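Local coordinates for hexapeptide transferase family protein (Anaplasma phagocytophilum, PDB 3IXC) that probably acts as a transferase of the hexapeptide-repeat family, resembling gamma-class carbonic anhydrases, and binds magnesium through histidines where its subunits meet, at residues Gly105-Ile109 with Val121-Ile126. Sequence-based numbering, arbitrary orientation.
Sequences GHSCI and VGMGSI. With MG (magnesium ion), chain B.
Gly105, His106 and Ile109 are tied by backbone hydrogen bonds to Val121, Gly124 and Ser125, on successive coils of the chain. Gly105 N donates to Val121 O, Gly124 N to His106 O at 2.8 Å, and Ile109 N to Ser125 O. The second is almost collinear with the acceptor carbonyl (C=O...N 175°), and a CA-H...O contact from Gly124 CA to Ser107 O continues the pairing. Gly124 sits within the type II turn from Gly122 to Ser125 and has positive phi. The backbones come closest at Gly105, whose CA is 3.9 Å from Met123 CA.

Sulfur takes part as well. Cys108 SG, beside its own backbone N (chi1 -73°), accepts a hydrogen bond from Ser125 N at 3.5 Å, a usual length for sulfur, and SG also touches Val121 CG1 at 3.8 Å. Within the beta turn, Ser125 OG donates a hydrogen bond to Gly122 O from above the carbonyl plane; Ser143 N also bonds this OG.

Such stacking of equivalent corners is the hallmark of the left-handed parallel beta-helix, the fold of hexapeptide-repeat proteins. Each segment leads from strand 103-104 or 120-121 of one face of the prism round a corner into strand 109-110 or 126-127 of the next, and the successive coils pair in parallel. In that second sheet Ile109 and Ile126 run alongside each other on the same face, with Ile109 CD1 4.0 Å from Ile126 CG1; both also pack against the third subunit.

His106 projects from the corner to a metal shared between chains. Its NE2 binds magnesium, whose coordination includes a water and His88 and His111 of the second subunit, while Asp83 holds ND1 and so fixes the ring's rotation. Met123 SD approaches the ring at its edge, near the ring plane, 4.1 Å from His106 CD2.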
# COMPACT_ATOMS: atom_id res chain seq x y z
N GLY A 105 6.07 6.65 7.94
CA GLY A 105 6.75 5.68 7.09
C GLY A 105 5.97 5.27 5.84
O GLY A 105 4.81 5.67 5.64
N HIS A 106 6.61 4.46 5.00
CA HIS A 106 5.98 4.07 3.72
C HIS A 106 4.68 3.33 3.96
O HIS A 106 4.56 2.57 4.93
CB HIS A 106 6.88 3.13 2.90
CG HIS A 106 8.32 3.51 2.91
ND1 HIS A 106 8.85 4.49 2.10
CD2 HIS A 106 9.37 3.02 3.63
CE1 HIS A 106 10.15 4.60 2.32
NE2 HIS A 106 10.49 3.72 3.25
N SER A 107 3.72 3.55 3.07
CA SER A 107 2.54 2.69 2.97
C SER A 107 1.74 2.61 4.26
O SER A 107 1.25 1.54 4.65
CB SER A 107 2.93 1.30 2.46
OG SER A 107 3.58 1.41 1.21
N CYS A 108 1.63 3.75 4.95
CA CYS A 108 0.74 3.87 6.10
C CYS A 108 -0.67 4.23 5.64
O CYS A 108 -0.87 4.62 4.49
CB CYS A 108 1.26 4.93 7.06
SG CYS A 108 2.71 4.37 7.99
N ILE A 109 -1.64 4.07 6.54
CA ILE A 109 -2.99 4.58 6.31
C ILE A 109 -3.33 5.39 7.55
O ILE A 109 -3.30 4.87 8.67
CB ILE A 109 -4.05 3.46 6.11
CG1 ILE A 109 -3.59 2.40 5.11
CG2 ILE A 109 -5.38 4.09 5.61
CD1 ILE A 109 -4.47 1.13 5.11
N VAL A 121 5.63 7.37 12.97
CA VAL A 121 4.74 6.26 12.62
C VAL A 121 5.51 5.30 11.74
O VAL A 121 5.86 5.63 10.60
CB VAL A 121 3.46 6.75 11.89
CG1 VAL A 121 2.55 5.57 11.55
CG2 VAL A 121 2.71 7.77 12.74
N GLY A 122 5.79 4.11 12.27
CA GLY A 122 6.56 3.10 11.55
C GLY A 122 5.86 2.69 10.26
O GLY A 122 4.64 2.70 10.18
N MET A 123 6.66 2.37 9.25
CA MET A 123 6.13 1.97 7.94
C MET A 123 5.07 0.87 8.06
O MET A 123 5.17 -0.02 8.91
CB MET A 123 7.27 1.51 7.03
CG MET A 123 8.02 0.27 7.52
SD MET A 123 9.48 0.05 6.50
CE MET A 123 10.25 -1.37 7.22
N GLY A 124 4.06 0.94 7.19
CA GLY A 124 3.05 -0.11 7.13
C GLY A 124 2.07 -0.10 8.29
O GLY A 124 1.43 -1.12 8.57
N SER A 125 1.95 1.05 8.96
CA SER A 125 1.01 1.18 10.09
C SER A 125 -0.32 1.80 9.67
O SER A 125 -0.40 2.51 8.67
CB SER A 125 1.62 2.03 11.22
OG SER A 125 2.74 1.37 11.80
N ILE A 126 -1.35 1.51 10.46
CA ILE A 126 -2.70 2.04 10.24
C ILE A 126 -3.07 2.78 11.51
O ILE A 126 -2.94 2.22 12.61
CB ILE A 126 -3.71 0.90 9.98
CG1 ILE A 126 -3.31 0.09 8.74
CG2 ILE A 126 -5.14 1.47 9.84
CD1 ILE A 126 -4.19 -1.15 8.51
MG MG B . 12.62 4.27 4.07
O HOH W 1 -0.78 0.24 6.11
O HOH W 2 12.66 6.03 4.95